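Local coordinates for aminoglycoside N(3)-acetyltransferase, AAC(3)-IVa (Escherichia coli, PDB 6MN3), which probably confers resistance to 2-deoxystreptamine antibiotics such as gentamicin and apramycin by acetylating their N3 amine with acetyl-CoA, at residues 28-33 / 150-155; 67-72 / 169-174; 139-144 / 218-223. All blocks are in the same frame, centred on the assembly; numbering follows the deposited sequence.

Contact 1 of 3, residues 28-33 / 150-155; sequences LVHSSF and DANTTL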
loop_
_atom_site.group_PDB
_atom_site.type_symbol
_atom_site.label_atom_id
_atom_site.label_comp_id
_atom_site.label_asym_id
_atom_site.label_seq_id
_atom_site.Cartn_x
_atom_site.Cartn_y
_atom_site.Cartn_z
ATOM N N LEU A 28 -4.546 5.306 3.402
ATOM C CA LEU A 28 -3.779 4.077 3.239
ATOM C C LEU A 28 -2.297 4.422 3.306
ATOM O O LEU A 28 -1.816 5.258 2.533
ATOM C CB LEU A 28 -4.111 3.386 1.918
ATOM C CG LEU A 28 -3.184 2.232 1.534
ATOM C CD1 LEU A 28 -3.311 1.089 2.531
ATOM C CD2 LEU A 28 -3.470 1.752 0.115
ATOM N N VAL A 29 -1.577 3.781 4.222
ATOM C CA VAL A 29 -0.202 4.149 4.534
ATOM C C VAL A 29 0.710 2.969 4.238
ATOM O O VAL A 29 0.569 1.897 4.842
ATOM C CB VAL A 29 -0.051 4.595 5.996
ATOM C CG1 VAL A 29 1.412 4.859 6.318
ATOM C CG2 VAL A 29 -0.892 5.830 6.256
ATOM N N HIS A 30 1.636 3.167 3.304
ATOM C CA HIS A 30 2.779 2.288 3.112
ATOM C C HIS A 30 3.986 2.945 3.766
ATOM O O HIS A 30 4.305 4.100 3.463
ATOM C CB HIS A 30 3.044 2.042 1.629
ATOM C CG HIS A 30 1.805 1.800 0.821
ATOM N ND1 HIS A 30 1.268 0.545 0.640
ATOM C CD2 HIS A 30 1.007 2.654 0.137
ATOM C CE1 HIS A 30 0.188 0.635 -0.116
ATOM N NE2 HIS A 30 0.008 1.904 -0.434
ATOM N N SER A 31 4.651 2.220 4.663
ATOM C CA SER A 31 5.651 2.843 5.516
ATOM C C SER A 31 6.909 1.992 5.605
ATOM O O SER A 31 6.879 0.771 5.419
ATOM C CB SER A 31 5.104 3.083 6.927
ATOM O OG SER A 31 4.748 1.859 7.543
ATOM N N SER A 32 8.018 2.668 5.895
ATOM C CA SER A 32 9.276 2.037 6.287
ATOM C C SER A 32 9.721 2.741 7.564
ATOM O O SER A 32 10.183 3.885 7.515
ATOM C CB SER A 32 10.329 2.152 5.195
ATOM O OG SER A 32 11.628 2.198 5.760
ATOM N N PHE A 33 9.573 2.063 8.706
ATOM C CA PHE A 33 9.876 2.704 9.982
ATOM C C PHE A 33 11.343 3.094 10.086
ATOM O O PHE A 33 11.678 4.056 10.785
ATOM C CB PHE A 33 9.491 1.790 11.145
ATOM C CG PHE A 33 9.707 2.414 12.495
ATOM C CD1 PHE A 33 8.874 3.423 12.948
ATOM C CD2 PHE A 33 10.754 2.003 13.304
ATOM C CE1 PHE A 33 9.073 4.006 14.184
ATOM C CE2 PHE A 33 10.959 2.584 14.543
ATOM C CZ PHE A 33 10.117 3.585 14.982
ATOM N N ASP A 150 7.355 2.070 -5.847
ATOM C CA ASP A 150 7.398 0.624 -6.026
ATOM C C ASP A 150 6.571 -0.101 -4.975
ATOM O O ASP A 150 6.217 -1.267 -5.177
ATOM C CB ASP A 150 8.846 0.129 -5.992
ATOM C CG ASP A 150 9.543 0.447 -4.686
ATOM O OD1 ASP A 150 9.131 1.410 -4.005
ATOM O OD2 ASP A 150 10.507 -0.267 -4.339
ATOM N N ALA A 151 6.255 0.561 -3.864
ATOM C CA ALA A 151 5.370 0.017 -2.844
ATOM C C ALA A 151 3.951 0.557 -2.948
ATOM O O ALA A 151 3.095 0.169 -2.146
ATOM C CB ALA A 151 5.932 0.308 -1.450
ATOM N N ASN A 152 3.682 1.443 -3.909
ATOM C CA ASN A 152 2.346 1.993 -4.106
ATOM C C ASN A 152 1.410 0.925 -4.658
ATOM O O ASN A 152 1.237 0.811 -5.876
ATOM C CB ASN A 152 2.395 3.203 -5.043
ATOM C CG ASN A 152 1.102 3.996 -5.046
ATOM O OD1 ASN A 152 0.088 3.558 -4.501
ATOM N ND2 ASN A 152 1.133 5.174 -5.661
ATOM N N THR A 153 0.794 0.151 -3.761
ATOM C CA THR A 153 -0.040 -0.975 -4.171
ATOM C C THR A 153 -1.183 -0.535 -5.080
ATOM O O THR A 153 -1.610 -1.300 -5.954
ATOM C CB THR A 153 -0.575 -1.690 -2.928
ATOM O OG1 THR A 153 0.517 -2.270 -2.205
ATOM C CG2 THR A 153 -1.554 -2.786 -3.300
ATOM N N THR A 154 -1.673 0.698 -4.908
ATOM C CA THR A 154 -2.770 1.189 -5.738
ATOM C C THR A 154 -2.419 1.144 -7.222
ATOM O O THR A 154 -3.312 0.996 -8.067
ATOM C CB THR A 154 -3.150 2.609 -5.306
ATOM O OG1 THR A 154 -3.572 2.593 -3.936
ATOM C CG2 THR A 154 -4.283 3.163 -6.164
ATOM N N LEU A 155 -1.131 1.237 -7.560
ATOM C CA LEU A 155 -0.725 1.119 -8.956
ATOM C C LEU A 155 -1.037 -0.264 -9.516
ATOM O O LEU A 155 -1.378 -0.390 -10.698
ATOM C CB LEU A 155 0.763 1.432 -9.098
ATOM C CG LEU A 155 1.110 2.921 -9.026
ATOM C CD1 LEU A 155 2.612 3.138 -9.111
ATOM C CD2 LEU A 155 0.388 3.688 -10.126
HETATM O O HOH W 1 -1.392 2.134 -2.551
HETATM O O HOH W 2 3.512 -1.466 0.168
#
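Water 1 is held by three groups where His-30 faces the inverse gamma turn centred on Asn-152, just before helix 154-161. Its oxygen donates to Asn-152 OD1 (2.8 Å) and accepts from Thr-154 N, also at 2.8 Å. The third partner is His-30 NE2, at a separation short enough for its exact length to be doubtful. Asparagine suits the turn because its carbonyl serves the helix as well as the water: Thr-154 N reaches Asn-152 OD1 at 3.4 Å in a weak capping bond (129° at the hydrogen). The other branch of this amide, ND2, is hydrogen-bonded to His-149, which fixes the flip of the group.

A second water serves the other ring nitrogen. It lies 3.0 Å from His-30 ND1 and donates to Ala-151 O at 2.9 Å. That same carbonyl oxygen stands over one face of the imidazole, 3.4 Å above its plane and displaced toward the rim, badly angled for a direct bond to ND1. The Thr-153 side chain runs at about a right angle to that of His-30. With OG1 beside its own backbone N (chi1 -65°), the hydroxyl approaches His-30 CE1 at 3.6 Å. Leu-28 and Thr-154 slide past each other in opposite directions, and Leu-28 CD2 comes to 4.1 Å from Thr-154 OG1.

Strand 26-31 lies between strands 59-63 and 141-145 of the mixed sheet. Histidine suits this buried place, offering nitrogens to two waters while its carbon side packs on Val-142 and Leu-144. No direct hydrogen bond joins the two segments; water carries the polar coupling between the sheet and the turn that leads into helix 154-161, and the carbonyl over the ring would be expected to polarise it.

Contact 2 of 3, residues 67-72 / 169-174; sequences GLDDEP and PRHCTI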
loop_
_atom_site.group_PDB
_atom_site.type_symbol
_atom_site.label_atom_id
_atom_site.label_comp_id
_atom_site.label_asym_id
_atom_site.label_seq_id
_atom_site.Cartn_x
_atom_site.Cartn_y
_atom_site.Cartn_z
ATOM N N GLY A 67 2.700 -13.091 2.649
ATOM C CA GLY A 67 3.679 -13.485 1.661
ATOM C C GLY A 67 3.974 -14.967 1.608
ATOM O O GLY A 67 4.652 -15.411 0.673
ATOM N N LEU A 68 3.494 -15.748 2.573
ATOM C CA LEU A 68 3.705 -17.191 2.581
ATOM C C LEU A 68 2.628 -17.852 1.728
ATOM O O LEU A 68 1.469 -17.944 2.143
ATOM C CB LEU A 68 3.681 -17.728 4.009
ATOM C CG LEU A 68 4.524 -16.975 5.040
ATOM C CD1 LEU A 68 4.033 -17.270 6.448
ATOM C CD2 LEU A 68 5.997 -17.331 4.895
ATOM N N ASP A 69 3.008 -18.312 0.536
ATOM C CA ASP A 69 2.067 -18.952 -0.374
ATOM C C ASP A 69 1.700 -20.370 0.043
ATOM O O ASP A 69 0.718 -20.913 -0.474
ATOM C CB ASP A 69 2.639 -18.975 -1.794
ATOM C CG ASP A 69 2.998 -17.592 -2.304
ATOM O OD1 ASP A 69 2.662 -16.597 -1.627
ATOM O OD2 ASP A 69 3.615 -17.502 -3.386
ATOM N N ASP A 70 2.456 -20.979 0.956
ATOM C CA ASP A 70 2.209 -22.350 1.384
ATOM C C ASP A 70 1.487 -22.443 2.720
ATOM O O ASP A 70 1.029 -23.532 3.084
ATOM C CB ASP A 70 3.532 -23.122 1.473
ATOM C CG ASP A 70 4.356 -23.018 0.205
ATOM O OD1 ASP A 70 3.760 -22.932 -0.889
ATOM O OD2 ASP A 70 5.602 -23.019 0.305
ATOM N N GLU A 71 1.371 -21.339 3.454
ATOM C CA GLU A 71 0.756 -21.338 4.768
ATOM C C GLU A 71 -0.606 -20.658 4.725
ATOM O O GLU A 71 -0.754 -19.608 4.092
ATOM C CB GLU A 71 1.649 -20.617 5.786
ATOM C CG GLU A 71 1.274 -20.854 7.237
ATOM C CD GLU A 71 2.296 -20.283 8.199
ATOM O OE1 GLU A 71 3.268 -20.995 8.527
ATOM O OE2 GLU A 71 2.133 -19.119 8.621
ATOM N N PRO A 72 -1.617 -21.233 5.373
ATOM C CA PRO A 72 -2.906 -20.544 5.476
ATOM C C PRO A 72 -2.790 -19.289 6.324
ATOM O O PRO A 72 -1.929 -19.176 7.200
ATOM C CB PRO A 72 -3.816 -21.585 6.138
ATOM C CG PRO A 72 -2.880 -22.510 6.849
ATOM C CD PRO A 72 -1.647 -22.566 5.999
ATOM N N PRO A 169 1.731 -16.805 -13.248
ATOM C CA PRO A 169 0.973 -17.640 -12.304
ATOM C C PRO A 169 1.603 -17.625 -10.916
ATOM O O PRO A 169 2.777 -17.959 -10.748
ATOM C CB PRO A 169 1.037 -19.036 -12.937
ATOM C CG PRO A 169 2.303 -19.026 -13.724
ATOM C CD PRO A 169 2.496 -17.614 -14.215
ATOM N N ARG A 170 0.815 -17.226 -9.925
ATOM C CA ARG A 170 1.167 -17.323 -8.515
ATOM C C ARG A 170 0.196 -18.294 -7.843
ATOM O O ARG A 170 -0.627 -18.933 -8.504
ATOM C CB ARG A 170 1.145 -15.938 -7.860
ATOM C CG ARG A 170 2.120 -14.941 -8.473
ATOM C CD ARG A 170 3.541 -15.189 -7.999
ATOM N NE ARG A 170 4.499 -15.208 -9.102
ATOM C CZ ARG A 170 5.242 -14.167 -9.466
ATOM N NH1 ARG A 170 5.140 -13.017 -8.814
ATOM N NH2 ARG A 170 6.087 -14.277 -10.482
ATOM N N HIS A 171 0.291 -18.406 -6.521
ATOM C CA HIS A 171 -0.592 -19.306 -5.791
ATOM C C HIS A 171 -0.626 -18.902 -4.325
ATOM O O HIS A 171 0.191 -18.108 -3.856
ATOM C CB HIS A 171 -0.157 -20.768 -5.949
ATOM C CG HIS A 171 1.059 -21.131 -5.154
ATOM N ND1 HIS A 171 2.337 -21.008 -5.652
ATOM C CD2 HIS A 171 1.189 -21.616 -3.897
ATOM C CE1 HIS A 171 3.204 -21.401 -4.736
ATOM N NE2 HIS A 171 2.533 -21.775 -3.661
ATOM N N CYS A 172 -1.596 -19.468 -3.608
ATOM C CA CYS A 172 -1.752 -19.253 -2.177
ATOM C C CYS A 172 -2.468 -20.463 -1.588
ATOM O O CYS A 172 -2.824 -21.406 -2.300
ATOM C CB CYS A 172 -2.505 -17.949 -1.890
ATOM S SG CYS A 172 -4.258 -17.977 -2.331
ATOM N N THR A 173 -2.685 -20.429 -0.274
ATOM C CA THR A 173 -3.280 -21.547 0.444
ATOM C C THR A 173 -4.441 -21.052 1.293
ATOM O O THR A 173 -4.289 -20.100 2.064
ATOM C CB THR A 173 -2.243 -22.252 1.327
ATOM O OG1 THR A 173 -1.373 -23.040 0.506
ATOM C CG2 THR A 173 -2.926 -23.154 2.344
ATOM N N ILE A 174 -5.596 -21.702 1.149
ATOM C CA ILE A 174 -6.775 -21.420 1.956
ATOM C C ILE A 174 -7.308 -22.738 2.504
ATOM O O ILE A 174 -7.189 -23.791 1.870
ATOM C CB ILE A 174 -7.862 -20.668 1.149
ATOM C CG1 ILE A 174 -8.931 -20.088 2.082
ATOM C CG2 ILE A 174 -8.488 -21.571 0.096
ATOM C CD1 ILE A 174 -8.633 -18.679 2.553
#
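Asp-69 and Asp-70 lie against His-171 and Thr-173, where the loop 67-72, between strand 59-63 and helix 86-91, runs beside strand 168-174 of a small antiparallel sheet with 181-187. Loop and strand head nearly the same way, their touching parts 18° apart.

Two hydrogen bonds cross the contact. His-171 NE2 donates to Asp-70 OD1 at 3.2 Å in a bond that is almost straight (177° at the hydrogen). The short aspartate side chain of Asp-70 brings OD1 into the ring plane at its edge, carboxylate and ring only 17° from coplanar. In this His-carboxylate pair the negative charge would tend to stabilise a protonated imidazole. The second bond runs from Thr-173 OG1 to Asp-69 O (3.1 Å). Threonine fits here because its hydroxyl gives the loop carbonyl a donor, while Thr-173 N comes near that oxygen at a poor angle.

Two weaker contacts have a C-H as donor, one to a ring face and one to an oxygen. Asp-69 CB sits over one face of the His-171 ring in a CH-pi contact, 3.8 Å from the centroid. Asp-69 O also receives a CA-H...O contact from Cys-172 CA at 3.4 Å.

Packing completes the join at the far end, where Pro-72 and Thr-173 lie side by side pointing the same way, with Pro-72 CD 3.9 Å from Thr-173 CG2.

Contact 3 of 3, residues 139-144 / 218-223; sequences DGQVLL and ARLIRS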
loop_
_atom_site.group_PDB
_atom_site.type_symbol
_atom_site.label_atom_id
_atom_site.label_comp_id
_atom_site.label_asym_id
_atom_site.label_seq_id
_atom_site.Cartn_x
_atom_site.Cartn_y
_atom_site.Cartn_z
ATOM N N ASP A 139 -12.561 7.666 -1.878
ATOM C CA ASP A 139 -11.780 8.889 -2.081
ATOM C C ASP A 139 -10.630 8.994 -1.082
ATOM O O ASP A 139 -10.311 10.074 -0.580
ATOM C CB ASP A 139 -12.671 10.131 -2.022
ATOM C CG ASP A 139 -12.116 11.283 -2.834
ATOM O OD1 ASP A 139 -11.186 11.051 -3.635
ATOM O OD2 ASP A 139 -12.610 12.420 -2.676
ATOM N N GLY A 140 -9.989 7.867 -0.803
ATOM C CA GLY A 140 -8.930 7.843 0.181
ATOM C C GLY A 140 -7.655 8.511 -0.299
ATOM O O GLY A 140 -7.458 8.809 -1.479
ATOM N N GLN A 141 -6.770 8.758 0.662
ATOM C CA GLN A 141 -5.432 9.264 0.407
ATOM C C GLN A 141 -4.421 8.143 0.610
ATOM O O GLN A 141 -4.593 7.278 1.473
ATOM C CB GLN A 141 -5.093 10.435 1.333
ATOM C CG GLN A 141 -5.815 11.730 1.017
ATOM C CD GLN A 141 -5.481 12.829 2.008
ATOM O OE1 GLN A 141 -5.717 12.691 3.209
ATOM N NE2 GLN A 141 -4.918 13.925 1.511
ATOM N N VAL A 142 -3.363 8.165 -0.195
ATOM C CA VAL A 142 -2.283 7.189 -0.102
ATOM C C VAL A 142 -1.038 7.918 0.381
ATOM O O VAL A 142 -0.577 8.872 -0.258
ATOM C CB VAL A 142 -2.027 6.487 -1.444
ATOM C CG1 VAL A 142 -0.871 5.509 -1.311
ATOM C CG2 VAL A 142 -3.283 5.767 -1.912
ATOM N N LEU A 143 -0.501 7.472 1.508
ATOM C CA LEU A 143 0.678 8.074 2.115
ATOM C C LEU A 143 1.852 7.128 1.913
ATOM O O LEU A 143 1.854 6.008 2.436
ATOM C CB LEU A 143 0.442 8.355 3.597
ATOM C CG LEU A 143 1.652 8.870 4.377
ATOM C CD1 LEU A 143 2.193 10.136 3.735
ATOM C CD2 LEU A 143 1.292 9.111 5.838
ATOM N N LEU A 144 2.841 7.571 1.142
ATOM C CA LEU A 144 4.089 6.838 0.970
ATOM C C LEU A 144 5.081 7.373 1.996
ATOM O O LEU A 144 5.588 8.491 1.856
ATOM C CB LEU A 144 4.617 6.990 -0.453
ATOM C CG LEU A 144 3.677 6.545 -1.575
ATOM C CD1 LEU A 144 4.423 6.496 -2.900
ATOM C CD2 LEU A 144 3.056 5.192 -1.260
ATOM N N ALA A 218 8.237 11.941 2.717
ATOM C CA ALA A 218 6.872 11.443 2.637
ATOM C C ALA A 218 6.185 11.980 1.392
ATOM O O ALA A 218 6.377 13.139 1.013
ATOM C CB ALA A 218 6.068 11.830 3.880
ATOM N N ARG A 219 5.379 11.129 0.761
ATOM C CA ARG A 219 4.623 11.497 -0.426
ATOM C C ARG A 219 3.161 11.160 -0.199
ATOM O O ARG A 219 2.840 10.070 0.283
ATOM C CB ARG A 219 5.156 10.778 -1.668
ATOM C CG ARG A 219 6.350 11.477 -2.293
ATOM C CD ARG A 219 7.039 10.604 -3.318
ATOM N NE ARG A 219 7.912 9.616 -2.699
ATOM C CZ ARG A 219 8.963 9.070 -3.301
ATOM N NH1 ARG A 219 9.276 9.422 -4.540
ATOM N NH2 ARG A 219 9.703 8.176 -2.662
ATOM N N LEU A 220 2.279 12.097 -0.544
ATOM C CA LEU A 220 0.849 11.960 -0.298
ATOM C C LEU A 220 0.095 12.259 -1.583
ATOM O O LEU A 220 0.207 13.361 -2.129
ATOM C CB LEU A 220 0.401 12.897 0.824
ATOM C CG LEU A 220 -1.094 12.913 1.136
ATOM C CD1 LEU A 220 -1.537 11.580 1.716
ATOM C CD2 LEU A 220 -1.404 14.048 2.086
ATOM N N ILE A 221 -0.669 11.279 -2.065
ATOM C CA ILE A 221 -1.414 11.385 -3.315
ATOM C C ILE A 221 -2.817 10.844 -3.091
ATOM O O ILE A 221 -2.999 9.833 -2.403
ATOM C CB ILE A 221 -0.733 10.614 -4.470
ATOM C CG1 ILE A 221 0.790 10.785 -4.442
ATOM C CG2 ILE A 221 -1.294 11.056 -5.809
ATOM C CD1 ILE A 221 1.528 9.623 -3.799
ATOM N N ARG A 222 -3.810 11.516 -3.673
ATOM C CA ARG A 222 -5.166 10.986 -3.663
ATOM C C ARG A 222 -5.220 9.682 -4.449
ATOM O O ARG A 222 -4.665 9.584 -5.547
ATOM C CB ARG A 222 -6.138 12.001 -4.258
ATOM C CG ARG A 222 -6.621 13.054 -3.277
ATOM C CD ARG A 222 -7.354 14.175 -3.999
ATOM N NE ARG A 222 -8.142 13.677 -5.124
ATOM C CZ ARG A 222 -9.415 13.305 -5.036
ATOM N NH1 ARG A 222 -10.048 13.378 -3.873
ATOM N NH2 ARG A 222 -10.053 12.863 -6.110
ATOM N N SER A 223 -5.889 8.677 -3.877
ATOM C CA SER A 223 -5.988 7.381 -4.541
ATOM C C SER A 223 -6.594 7.512 -5.934
ATOM O O SER A 223 -6.163 6.832 -6.872
ATOM C CB SER A 223 -6.809 6.416 -3.690
ATOM O OG SER A 223 -7.087 5.223 -4.402
#
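Strands 141-145 and 216-222 pair antiparallel through Gln-141 to Leu-144 and Arg-219 to Arg-222, their local directions 164° apart. Val-142 and Ile-221 form one hydrogen-bonded pair, with Val-142 N 2.8 Å from Ile-221 O and the return bond from Ile-221 N to Val-142 O at 3.0 Å. Leu-144 and Arg-219 form the next in the same two-way fashion. Where the second strand gives way to helix 223-236, one more bond extends the pairing: Ser-223 N, in the first turn of that helix, donates to Gly-140 O at 2.9 Å.

On one face, Leu-220 CD1 packs against Leu-143 CB at 4.2 Å, and Leu-143 CD1 approaches Ala-218 CB at the same distance. Leucine and alanine suit this side, which is covered by helix 9-19. Gln-141 crosses Leu-220 with its chain extended beyond CG, bringing NE2 to 3.6 Å from Leu-220 CD2; its amide is held by Thr-22 N and Gly-20 O. On the other face, the CD1 methyls of Leu-144 and Ile-221 meet, and Leu-144 CB rests 4.0 Å from Arg-219 CB, while the Arg-219 guanidinium forms a salt bridge with Asp-199.

Asp-139 ends helix 131-137 as the C-prime residue of a Schellman motif, at a positive phi of 60°. Its carboxylate stands 80° from the guanidinium plane of Arg-222. Arg-222 NH1 lies 2.6 Å from Asp-139 OD1 in a salt bridge that includes a weak hydrogen bond from NH1 to OD2.

Charged groups sit at both ends of the strand pair, Asp-139 with Arg-222 at one and Arg-219 with Asp-199 at the other, whereas the buried middle relies on backbone bonds and aliphatic contact.

Contacts 1 and 3 share the central mixed sheet, their centres about 9 Å apart. Strand 26-31 lies next to 141-145, with Leu-28 N 2.8 Å from Gln-141 O and Leu-28 O 2.8 Å from Leu-143 N, both probably hydrogen bonds. The His-30 ring, whose two nitrogens meet waters in contact 1, touches contact 3 through CD2, which is 3.5 Å from Leu-144 CD2. Contact 2 is peripheral, its centre about 21 Å from that of contact 1 and about 29 Å from that of contact 3. All three lie away from the zinc site of Cys-191, His-243, Cys-249 and Cys-252. Thr-153 of contact 1 lies near, without touching, a possible Cys-192/His-156/Glu-159 triad.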